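Local coordinates for proline dehydrogenase (Bradyrhizobium japonicum USDA 110, PDB 3HAZ), which probably oxidises proline to glutamate in two steps, with an FAD-dependent proline dehydrogenase and an NAD-dependent aldehyde dehydrogenase carried on one chain, at residues R514-G518 against R612-D616; T603-A607 against R788-R793; V833-V839 against G867-A871; R202-D206 against E812-A817. One frame throughout, in Å; residues are numbered along the deposited sequence.

Contact 1: residues R514-G518 against R612-D616; sequences RNSRG and REAAD
Ser516 sits between the ends of two side chains of helix 604-629, Arg612 and, one turn later, Asp616. Its hydroxyl works in both directions. Ser516 OG gives its proton to Asp616 OD1 at 2.7 Å, on the syn side of that oxygen but well out of the carboxylate plane, and accepts from Arg612 NE at 3.0 Å, the hydroxyl oxygen lying somewhat out of the guanidinium plane. With OG placed between the backbone N and the carbonyl carbon (chi1 47°), the hydroxyl reaches both charges at once. Weaker bonds surround this core: Arg612 NH2 leans toward Ser516 O and, at 3.3 Å, toward Asn515 OD1, and the N-H of Ser516 points loosely at Asp616 OD1. Arg612 NH1 donates to Glu357 O. The Asn515 amide, held mainly by its ND2 bond to Pro505 O, is turned 49° from the guanidinium plane. Three waters fill in the polar network: one joins Arg514 O to Asp616 OD1, one Asn515 OD1 to Asp616 OD2, and one takes protons from Asn515 ND2 and Arg612 NH2. The Arg612 methylenes CG and CD lie against Arg517 O, each at 3.3 Å, and CD is 3.9 Å from Gly518 CA. A leucine in place of Arg612 would probably leave Ser516 OG and Glu357 O without their N-H donors and loosen the loop from the helix. The site is a polar, water-bridged docking of the irregular loop between helices 487-491 and 524-536 onto the flank of a helix of the aldehyde dehydrogenase section.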
loop_
_atom_site.group_PDB
_atom_site.type_symbol
_atom_site.label_atom_id
_atom_site.label_comp_id
_atom_site.label_asym_id
_atom_site.label_seq_id
_atom_site.Cartn_x
_atom_site.Cartn_y
_atom_site.Cartn_z
ATOM N N ARG A 514 23.138 -10.069 -12.518
ATOM C CA ARG A 514 23.719 -11.339 -12.105
ATOM C C ARG A 514 25.155 -11.147 -11.616
ATOM O O ARG A 514 25.826 -10.169 -11.960
ATOM C CB ARG A 514 23.672 -12.378 -13.232
ATOM C CG ARG A 514 23.487 -11.794 -14.616
ATOM C CD ARG A 514 22.120 -12.140 -15.183
ATOM N NE ARG A 514 22.174 -13.324 -16.038
ATOM C CZ ARG A 514 21.108 -13.921 -16.562
ATOM N NH1 ARG A 514 21.259 -14.990 -17.334
ATOM N NH2 ARG A 514 19.892 -13.453 -16.313
ATOM N N ASN A 515 25.612 -12.082 -10.795
ATOM C CA ASN A 515 26.964 -12.059 -10.265
ATOM C C ASN A 515 27.812 -12.996 -11.114
ATOM O O ASN A 515 27.304 -13.989 -11.635
ATOM C CB ASN A 515 26.951 -12.529 -8.812
ATOM C CG ASN A 515 28.245 -12.223 -8.082
ATOM O OD1 ASN A 515 29.156 -11.592 -8.625
ATOM N ND2 ASN A 515 28.323 -12.655 -6.832
ATOM N N SER A 516 29.091 -12.684 -11.281
ATOM C CA SER A 516 29.972 -13.585 -12.017
ATOM C C SER A 516 30.238 -14.840 -11.186
ATOM O O SER A 516 30.081 -14.826 -9.965
ATOM C CB SER A 516 31.287 -12.888 -12.367
ATOM O OG SER A 516 31.815 -12.200 -11.249
ATOM N N ARG A 517 30.638 -15.920 -11.847
ATOM C CA ARG A 517 30.908 -17.178 -11.157
ATOM C C ARG A 517 32.373 -17.322 -10.780
ATOM O O ARG A 517 33.259 -16.936 -11.542
ATOM C CB ARG A 517 30.506 -18.368 -12.025
ATOM C CG ARG A 517 29.009 -18.583 -12.151
ATOM C CD ARG A 517 28.741 -19.883 -12.897
ATOM N NE ARG A 517 29.579 -20.969 -12.388
ATOM C CZ ARG A 517 29.926 -22.046 -13.089
ATOM N NH1 ARG A 517 30.692 -22.979 -12.536
ATOM N NH2 ARG A 517 29.515 -22.189 -14.343
ATOM N N GLY A 518 32.619 -17.896 -9.603
ATOM C CA GLY A 518 33.967 -18.187 -9.152
ATOM C C GLY A 518 34.189 -19.684 -9.037
ATOM O O GLY A 518 33.397 -20.474 -9.547
ATOM N N ARG A 612 36.373 -12.407 -13.599
ATOM C CA ARG A 612 35.118 -12.056 -12.932
ATOM C C ARG A 612 34.856 -10.548 -12.979
ATOM O O ARG A 612 33.755 -10.110 -13.303
ATOM C CB ARG A 612 35.100 -12.550 -11.475
ATOM C CG ARG A 612 34.908 -14.060 -11.309
ATOM C CD ARG A 612 34.660 -14.430 -9.850
ATOM N NE ARG A 612 33.373 -13.927 -9.372
ATOM C CZ ARG A 612 33.058 -13.758 -8.089
ATOM N NH1 ARG A 612 33.940 -14.045 -7.139
ATOM N NH2 ARG A 612 31.860 -13.292 -7.754
ATOM N N GLU A 613 35.878 -9.763 -12.649
ATOM C CA GLU A 613 35.770 -8.306 -12.621
ATOM C C GLU A 613 35.379 -7.736 -13.989
ATOM O O GLU A 613 34.573 -6.806 -14.080
ATOM C CB GLU A 613 37.103 -7.701 -12.164
ATOM C CG GLU A 613 37.080 -6.195 -11.960
ATOM C CD GLU A 613 38.438 -5.639 -11.572
ATOM O OE1 GLU A 613 39.375 -6.441 -11.390
ATOM O OE2 GLU A 613 38.571 -4.401 -11.450
ATOM N N ALA A 614 35.969 -8.284 -15.047
ATOM C CA ALA A 614 35.663 -7.844 -16.404
ATOM C C ALA A 614 34.182 -8.038 -16.705
ATOM O O ALA A 614 33.521 -7.127 -17.205
ATOM C CB ALA A 614 36.526 -8.596 -17.427
ATOM N N ALA A 615 33.664 -9.222 -16.389
ATOM C CA ALA A 615 32.247 -9.520 -16.601
ATOM C C ALA A 615 31.359 -8.678 -15.695
ATOM O O ALA A 615 30.281 -8.262 -16.098
ATOM C CB ALA A 615 31.964 -11.005 -16.390
ATOM N N ASP A 616 31.807 -8.439 -14.465
ATOM C CA ASP A 616 31.062 -7.577 -13.545
ATOM C C ASP A 616 30.960 -6.149 -14.101
ATOM O O ASP A 616 29.913 -5.506 -14.003
ATOM C CB ASP A 616 31.721 -7.555 -12.158
ATOM C CG ASP A 616 31.593 -8.890 -11.406
ATOM O OD1 ASP A 616 30.770 -9.747 -11.794
ATOM O OD2 ASP A 616 32.318 -9.073 -10.403
HETATM O O HOH W 1 28.386 -9.640 -13.102
HETATM O O HOH W 2 31.163 -9.693 -8.065
HETATM O O HOH W 3 30.698 -12.532 -5.459
#

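Contact 2: residues T603-A607 against R788-R793; sequences TLDDA and RSAGQR. With SO4 (sulfate ion), chain E.
Asp606 and Ser789 mark the closest backbone approach, their CA atoms 7.1 Å apart, where the first turn of helix 604-629 faces the loop that follows helix 775-787. That loop coils tightly through positive phi at Ser789, Ala790 and Gly791. Across the gap the two oxygens of the Asp606 carboxylate take different partners. OD2 receives the Ser789 hydroxyl (OG to OD2 2.7 Å) from above the carboxylate plane, 67° out of it, and a water that links it to Ser789 N. OD1 forms a salt bridge with Arg793 NH2 at 2.8 Å, lying at the guanidinium edge, though the N-H is poorly aimed (129°). Arg793, extended from CG to NE, also sends NH1 to O3 of a sulfate ion at 2.8 Å, and its NE bonds weakly to Ser789 OG. Arg788 CD lies against Asp606 OD1, and its NH1 forms a long ion pair with Asp605 OD2, which lies well out of the guanidinium plane, so charge alone acts there. With an alanine in place of Asp606, Arg793 is likely to lose its carboxylate mate and Ser789 OG its acceptor. Arg793 precedes Cys794, the predicted catalytic cysteine, so the bridge ties the loop leading into strand 797-803 to helix 604-629, which packs through Leu604 on helices 524-536 and 589-598.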
loop_
_atom_site.group_PDB
_atom_site.type_symbol
_atom_site.label_atom_id
_atom_site.label_comp_id
_atom_site.label_asym_id
_atom_site.label_seq_id
_atom_site.Cartn_x
_atom_site.Cartn_y
_atom_site.Cartn_z
ATOM N N THR A 603 48.918 -15.218 -11.325
ATOM C CA THR A 603 48.582 -16.497 -10.700
ATOM C C THR A 603 47.115 -16.840 -10.975
ATOM O O THR A 603 46.343 -15.984 -11.404
ATOM C CB THR A 603 48.850 -16.497 -9.167
ATOM O OG1 THR A 603 48.297 -15.315 -8.576
ATOM C CG2 THR A 603 50.340 -16.530 -8.883
ATOM N N LEU A 604 46.735 -18.090 -10.728
ATOM C CA LEU A 604 45.406 -18.562 -11.101
ATOM C C LEU A 604 44.275 -17.772 -10.441
ATOM O O LEU A 604 43.299 -17.424 -11.097
ATOM C CB LEU A 604 45.250 -20.057 -10.818
ATOM C CG LEU A 604 43.911 -20.671 -11.239
ATOM C CD1 LEU A 604 43.648 -20.453 -12.715
ATOM C CD2 LEU A 604 43.880 -22.156 -10.904
ATOM N N ASP A 605 44.406 -17.482 -9.152
ATOM C CA ASP A 605 43.343 -16.772 -8.452
ATOM C C ASP A 605 43.226 -15.315 -8.889
ATOM O O ASP A 605 42.127 -14.759 -8.912
ATOM C CB ASP A 605 43.519 -16.853 -6.936
ATOM C CG ASP A 605 42.283 -16.395 -6.194
ATOM O OD1 ASP A 605 41.176 -16.862 -6.545
ATOM O OD2 ASP A 605 42.412 -15.562 -5.270
ATOM N N ASP A 606 44.354 -14.700 -9.235
ATOM C CA ASP A 606 44.350 -13.322 -9.724
ATOM C C ASP A 606 43.732 -13.236 -11.109
ATOM O O ASP A 606 43.025 -12.281 -11.422
ATOM C CB ASP A 606 45.763 -12.745 -9.758
ATOM C CG ASP A 606 46.267 -12.371 -8.384
ATOM O OD1 ASP A 606 45.433 -12.079 -7.500
ATOM O OD2 ASP A 606 47.498 -12.365 -8.189
ATOM N N ALA A 607 44.003 -14.239 -11.934
ATOM C CA ALA A 607 43.449 -14.284 -13.281
ATOM C C ALA A 607 41.936 -14.490 -13.223
ATOM O O ALA A 607 41.179 -13.735 -13.821
ATOM C CB ALA A 607 44.118 -15.385 -14.098
ATOM N N ARG A 788 50.666 -9.745 -2.854
ATOM C CA ARG A 788 49.780 -10.358 -3.845
ATOM C C ARG A 788 49.987 -9.709 -5.207
ATOM O O ARG A 788 50.123 -8.490 -5.304
ATOM C CB ARG A 788 48.317 -10.215 -3.419
ATOM C CG ARG A 788 47.294 -10.565 -4.488
ATOM C CD ARG A 788 46.986 -12.048 -4.510
ATOM N NE ARG A 788 46.589 -12.534 -3.191
ATOM C CZ ARG A 788 45.332 -12.752 -2.817
ATOM N NH1 ARG A 788 44.337 -12.538 -3.667
ATOM N NH2 ARG A 788 45.072 -13.196 -1.591
ATOM N N SER A 789 50.010 -10.528 -6.254
ATOM C CA SER A 789 50.261 -10.045 -7.609
ATOM C C SER A 789 51.610 -9.335 -7.695
ATOM O O SER A 789 51.769 -8.394 -8.469
ATOM C CB SER A 789 49.148 -9.096 -8.066
ATOM O OG SER A 789 47.875 -9.684 -7.895
ATOM N N ALA A 790 52.571 -9.788 -6.893
ATOM C CA ALA A 790 53.897 -9.169 -6.846
ATOM C C ALA A 790 53.812 -7.667 -6.590
ATOM O O ALA A 790 54.645 -6.900 -7.066
ATOM C CB ALA A 790 54.680 -9.456 -8.133
ATOM N N GLY A 791 52.801 -7.254 -5.832
ATOM C CA GLY A 791 52.616 -5.853 -5.506
ATOM C C GLY A 791 52.291 -4.991 -6.715
ATOM O O GLY A 791 52.471 -3.775 -6.678
ATOM N N GLN A 792 51.809 -5.613 -7.788
ATOM C CA GLN A 792 51.513 -4.881 -9.022
ATOM C C GLN A 792 50.040 -4.491 -9.105
ATOM O O GLN A 792 49.401 -4.605 -10.157
ATOM C CB GLN A 792 51.948 -5.683 -10.259
ATOM C CG GLN A 792 53.445 -5.991 -10.294
ATOM C CD GLN A 792 53.869 -6.731 -11.554
ATOM O OE1 GLN A 792 54.844 -6.357 -12.210
ATOM N NE2 GLN A 792 53.129 -7.776 -11.905
ATOM N N ARG A 793 49.502 -4.046 -7.978
ATOM C CA ARG A 793 48.166 -3.469 -7.938
ATOM C C ARG A 793 48.300 -2.036 -7.473
ATOM O O ARG A 793 49.140 -1.720 -6.640
ATOM C CB ARG A 793 47.272 -4.224 -6.962
ATOM C CG ARG A 793 47.061 -5.680 -7.290
ATOM C CD ARG A 793 46.238 -6.346 -6.194
ATOM N NE ARG A 793 45.945 -7.743 -6.496
ATOM C CZ ARG A 793 44.755 -8.189 -6.883
ATOM N NH1 ARG A 793 43.742 -7.347 -7.008
ATOM N NH2 ARG A 793 44.577 -9.481 -7.134
HETATM S S SO4 E . 42.468 -3.784 -6.901
HETATM O O1 SO4 E . 41.596 -3.133 -5.920
HETATM O O2 SO4 E . 43.164 -2.756 -7.673
HETATM O O3 SO4 E . 43.457 -4.626 -6.236
HETATM O O4 SO4 E . 41.654 -4.625 -7.775
HETATM O O HOH W 4 49.546 -13.251 -6.502
#

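Contact 3: residues V833-V839 against G867-A871; sequences VGPVIDV and GCFVA
Pro835 and Phe869 meet where an inverse gamma turn centred on Cys868 faces the loop leading into helix 839-855, in the aldehyde dehydrogenase section. Pro835 CB lies over one face of the Phe869 ring, 4.0 Å from its centroid, in a CH-pi contact offset toward the rim. The two side chains run side by side in the same direction, and the ring atom CE2 of Phe869 comes to 3.6 Å from Pro835 N. With CG beside the backbone N (chi1 -68°), the ring swings back toward the proline although the CB of Phe869 points away from it. Next to this pair the backbones are joined directly: Val836 N donates to Cys868 O at 2.9 Å, while Pro835 CB also crowds that same oxygen. The Cys868 side chain puts SG against the start of helix 839-855, 3.5 Å from Val839 N and 4.0 Å from Val839 CG2. A looser apolar contact, Val836 CG1 to Val870 CG2, continues the packing toward helix 839-855, whose Lys842 both valines touch.

Further out, the two loops are positioned by their own bonds. Asp838, the N-cap residue, caps the helix through OD1 to Ala841 N and reaches Gln687 with OD2. Gln792 OE1 holds Ile837 N, and Lys842 NZ grips Phe869 O, so the two loops are fixed to loop 788-793 and to that helix. A water completes the join, donating to Gly834 O at 2.8 Å and accepting from Val870 N at 2.9 Å.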
loop_
_atom_site.group_PDB
_atom_site.type_symbol
_atom_site.label_atom_id
_atom_site.label_comp_id
_atom_site.label_asym_id
_atom_site.label_seq_id
_atom_site.Cartn_x
_atom_site.Cartn_y
_atom_site.Cartn_z
ATOM N N VAL A 833 53.406 -15.868 -5.811
ATOM C CA VAL A 833 53.923 -14.643 -6.393
ATOM C C VAL A 833 54.567 -14.923 -7.737
ATOM O O VAL A 833 55.584 -15.611 -7.814
ATOM C CB VAL A 833 54.967 -13.988 -5.480
ATOM C CG1 VAL A 833 55.504 -12.716 -6.130
ATOM C CG2 VAL A 833 54.369 -13.695 -4.106
ATOM N N GLY A 834 53.964 -14.396 -8.796
ATOM C CA GLY A 834 54.492 -14.573 -10.135
ATOM C C GLY A 834 55.520 -13.509 -10.468
ATOM O O GLY A 834 55.911 -12.723 -9.600
ATOM N N PRO A 835 55.965 -13.471 -11.734
ATOM C CA PRO A 835 57.012 -12.523 -12.123
ATOM C C PRO A 835 56.456 -11.119 -12.263
ATOM O O PRO A 835 55.253 -10.955 -12.442
ATOM C CB PRO A 835 57.464 -13.040 -13.490
ATOM C CG PRO A 835 56.294 -13.784 -14.031
ATOM C CD PRO A 835 55.489 -14.290 -12.862
ATOM N N VAL A 836 57.320 -10.117 -12.175
ATOM C CA VAL A 836 56.908 -8.768 -12.527
ATOM C C VAL A 836 56.831 -8.664 -14.055
ATOM O O VAL A 836 57.333 -9.534 -14.769
ATOM C CB VAL A 836 57.835 -7.706 -11.918
ATOM C CG1 VAL A 836 57.765 -7.777 -10.401
ATOM C CG2 VAL A 836 59.261 -7.906 -12.395
ATOM N N ILE A 837 56.191 -7.612 -14.552
ATOM C CA ILE A 837 55.777 -7.558 -15.954
ATOM C C ILE A 837 56.922 -7.593 -16.985
ATOM O O ILE A 837 56.825 -8.297 -17.986
ATOM C CB ILE A 837 54.834 -6.353 -16.218
ATOM C CG1 ILE A 837 54.214 -6.444 -17.620
ATOM C CG2 ILE A 837 55.572 -5.037 -16.012
ATOM C CD1 ILE A 837 53.454 -7.740 -17.878
ATOM N N ASP A 838 57.999 -6.850 -16.741
ATOM C CA ASP A 838 59.122 -6.823 -17.679
ATOM C C ASP A 838 60.466 -6.484 -17.035
ATOM O O ASP A 838 60.542 -6.128 -15.856
ATOM C CB ASP A 838 58.845 -5.858 -18.845
ATOM C CG ASP A 838 58.601 -4.430 -18.383
ATOM O OD1 ASP A 838 58.989 -4.086 -17.246
ATOM O OD2 ASP A 838 58.019 -3.648 -19.164
ATOM N N VAL A 839 61.522 -6.595 -17.837
ATOM C CA VAL A 839 62.880 -6.308 -17.390
ATOM C C VAL A 839 63.006 -4.902 -16.813
ATOM O O VAL A 839 63.718 -4.684 -15.836
ATOM C CB VAL A 839 63.889 -6.500 -18.545
ATOM C CG1 VAL A 839 65.027 -5.495 -18.450
ATOM C CG2 VAL A 839 64.411 -7.926 -18.553
ATOM N N GLY A 867 65.293 -14.907 -13.472
ATOM C CA GLY A 867 64.316 -14.367 -14.403
ATOM C C GLY A 867 63.688 -13.080 -13.907
ATOM O O GLY A 867 64.190 -12.461 -12.964
ATOM N N CYS A 868 62.583 -12.685 -14.537
ATOM C CA CYS A 868 61.895 -11.444 -14.185
ATOM C C CYS A 868 61.130 -11.567 -12.872
ATOM O O CYS A 868 59.928 -11.302 -12.822
ATOM C CB CYS A 868 60.932 -11.012 -15.303
ATOM S SG CYS A 868 61.611 -9.813 -16.474
ATOM N N PHE A 869 61.826 -11.970 -11.815
ATOM C CA PHE A 869 61.202 -12.108 -10.509
ATOM C C PHE A 869 61.781 -11.121 -9.506
ATOM O O PHE A 869 62.987 -10.859 -9.495
ATOM C CB PHE A 869 61.375 -13.531 -9.981
ATOM C CG PHE A 869 60.608 -14.560 -10.751
ATOM C CD1 PHE A 869 61.182 -15.203 -11.838
ATOM C CD2 PHE A 869 59.314 -14.888 -10.391
ATOM C CE1 PHE A 869 60.475 -16.153 -12.551
ATOM C CE2 PHE A 869 58.601 -15.836 -11.097
ATOM C CZ PHE A 869 59.180 -16.471 -12.179
ATOM N N VAL A 870 60.904 -10.575 -8.670
ATOM C CA VAL A 870 61.319 -9.825 -7.490
ATOM C C VAL A 870 60.566 -10.356 -6.269
ATOM O O VAL A 870 59.340 -10.373 -6.252
ATOM C CB VAL A 870 61.051 -8.322 -7.650
ATOM C CG1 VAL A 870 61.468 -7.580 -6.392
ATOM C CG2 VAL A 870 61.799 -7.780 -8.859
ATOM N N ALA A 871 61.302 -10.804 -5.257
ATOM C CA ALA A 871 60.698 -11.380 -4.061
ATOM C C ALA A 871 60.183 -10.301 -3.108
ATOM O O ALA A 871 60.596 -9.146 -3.187
ATOM C CB ALA A 871 61.703 -12.297 -3.343
HETATM O O HOH W 5 58.138 -11.283 -8.852
#

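Contact 4: residues R202-D206 against E812-A817; sequences RTAAD and EMVAGA
Thr203 lays its methyl against Gly816 of helix 804-819 while serving as N-cap of helix 204-223, where it forms a capping box with Asp206. From CB, which lies 3.9 Å from Gly816 CA, the side chain forks. The OG1 branch, placed between the backbone N and the carbonyl carbon (chi1 77°), turns to its own helix and accepts from Asp206 N at 2.8 Å. The other branch, CG2, lies against the backbone of the opposing helix, 3.6 Å from Gly816 CA and 3.7 Å from Met813 O, with Met813 CG also near. Gly816 permits this approach, since a CB there would collide with the methyl. The reciprocal bond of the box, from Thr203 N to Asp206 OD2, is weak; the same oxygen takes a better-aligned bond from Arg202 N on its anti lone pair. Arg202 CB meets Met813 CG at 3.8 Å, and the chain then leads off to Gly200 O and a salt bridge with Asp780. The contact thus joins the proline dehydrogenase section to the aldehyde dehydrogenase section, helix end against helix flank. A water bridges Ala204 N to Gly816 O, and Ala817 CA makes a C-H...O contact with Arg202 O at 3.2 Å.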
loop_
_atom_site.group_PDB
_atom_site.type_symbol
_atom_site.label_atom_id
_atom_site.label_comp_id
_atom_site.label_asym_id
_atom_site.label_seq_id
_atom_site.Cartn_x
_atom_site.Cartn_y
_atom_site.Cartn_z
ATOM N N ARG A 202 51.138 -18.641 10.974
ATOM C CA ARG A 202 51.475 -17.716 9.899
ATOM C C ARG A 202 52.932 -17.863 9.473
ATOM O O ARG A 202 53.311 -17.464 8.373
ATOM C CB ARG A 202 51.221 -16.274 10.341
ATOM C CG ARG A 202 49.838 -15.750 10.002
ATOM C CD ARG A 202 48.736 -16.604 10.599
ATOM N NE ARG A 202 47.414 -16.073 10.277
ATOM C CZ ARG A 202 46.299 -16.396 10.920
ATOM N NH1 ARG A 202 45.146 -15.851 10.552
ATOM N NH2 ARG A 202 46.335 -17.256 11.938
ATOM N N THR A 203 53.756 -18.420 10.353
ATOM C CA THR A 203 55.189 -18.522 10.092
ATOM C C THR A 203 55.660 -19.937 10.379
ATOM O O THR A 203 54.960 -20.708 11.038
ATOM C CB THR A 203 55.999 -17.539 10.964
ATOM O OG1 THR A 203 56.104 -18.050 12.299
ATOM C CG2 THR A 203 55.324 -16.168 10.996
ATOM N N ALA A 204 56.843 -20.275 9.875
ATOM C CA ALA A 204 57.460 -21.563 10.157
ATOM C C ALA A 204 57.708 -21.699 11.657
ATOM O O ALA A 204 57.479 -22.757 12.249
ATOM C CB ALA A 204 58.772 -21.717 9.364
ATOM N N ALA A 205 58.169 -20.621 12.278
ATOM C CA ALA A 205 58.383 -20.645 13.718
ATOM C C ALA A 205 57.072 -20.868 14.490
ATOM O O ALA A 205 57.075 -21.557 15.505
ATOM C CB ALA A 205 59.109 -19.380 14.189
ATOM N N ASP A 206 55.954 -20.310 14.011
ATOM C CA ASP A 206 54.657 -20.555 14.669
ATOM C C ASP A 206 54.346 -22.046 14.670
ATOM O O ASP A 206 53.944 -22.605 15.688
ATOM C CB ASP A 206 53.503 -19.861 13.944
ATOM C CG ASP A 206 53.393 -18.388 14.266
ATOM O OD1 ASP A 206 53.796 -17.974 15.370
ATOM O OD2 ASP A 206 52.874 -17.643 13.401
ATOM N N GLU A 812 57.662 -9.261 12.677
ATOM C CA GLU A 812 58.166 -10.628 12.638
ATOM C C GLU A 812 57.161 -11.598 11.990
ATOM O O GLU A 812 57.545 -12.535 11.282
ATOM C CB GLU A 812 58.520 -11.079 14.064
ATOM C CG GLU A 812 58.486 -12.577 14.294
ATOM C CD GLU A 812 58.564 -12.945 15.776
ATOM O OE1 GLU A 812 57.558 -12.769 16.510
ATOM O OE2 GLU A 812 59.639 -13.415 16.203
ATOM N N MET A 813 55.873 -11.381 12.230
ATOM C CA MET A 813 54.860 -12.282 11.675
ATOM C C MET A 813 54.663 -12.044 10.165
ATOM O O MET A 813 54.526 -12.988 9.383
ATOM C CB MET A 813 53.536 -12.166 12.438
ATOM C CG MET A 813 52.693 -13.430 12.371
ATOM S SD MET A 813 51.051 -13.272 13.094
ATOM C CE MET A 813 51.427 -13.008 14.819
ATOM N N VAL A 814 54.670 -10.782 9.756
ATOM C CA VAL A 814 54.608 -10.457 8.328
ATOM C C VAL A 814 55.815 -11.050 7.584
ATOM O O VAL A 814 55.666 -11.661 6.523
ATOM C CB VAL A 814 54.510 -8.937 8.099
ATOM C CG1 VAL A 814 54.719 -8.591 6.619
ATOM C CG2 VAL A 814 53.150 -8.412 8.604
ATOM N N ALA A 815 57.004 -10.902 8.161
ATOM C CA ALA A 815 58.215 -11.425 7.537
ATOM C C ALA A 815 58.187 -12.949 7.417
ATOM O O ALA A 815 58.534 -13.506 6.373
ATOM C CB ALA A 815 59.475 -10.961 8.306
ATOM N N GLY A 816 57.773 -13.615 8.490
ATOM C CA GLY A 816 57.675 -15.064 8.502
ATOM C C GLY A 816 56.631 -15.557 7.524
ATOM O O GLY A 816 56.809 -16.577 6.861
ATOM N N ALA A 817 55.528 -14.830 7.438
ATOM C CA ALA A 817 54.485 -15.158 6.475
ATOM C C ALA A 817 54.973 -14.954 5.040
ATOM O O ALA A 817 54.702 -15.773 4.157
ATOM C CB ALA A 817 53.230 -14.327 6.747
HETATM O O HOH W 6 58.343 -18.737 7.780
#

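From the N terminus, 202-206 in the proline dehydrogenase section waits longest for its partner: contact 4 closes only at 812-817, more than 600 residues on, and ties that section to the aldehyde dehydrogenase section. Nested inside this span lie contacts 1 and 2. Their segments alternate, 514-518, 603-607, 612-616, 788-793, so the two loops cross, and both use helix 604-629, fixing it to loop 514-518 and to loop 788-793, just before the predicted catalytic Cys794. Contact 3 follows contact 4 in series, closing a short loop around helix 839-855. Contacts 2 and 3 touch each other through Gln792.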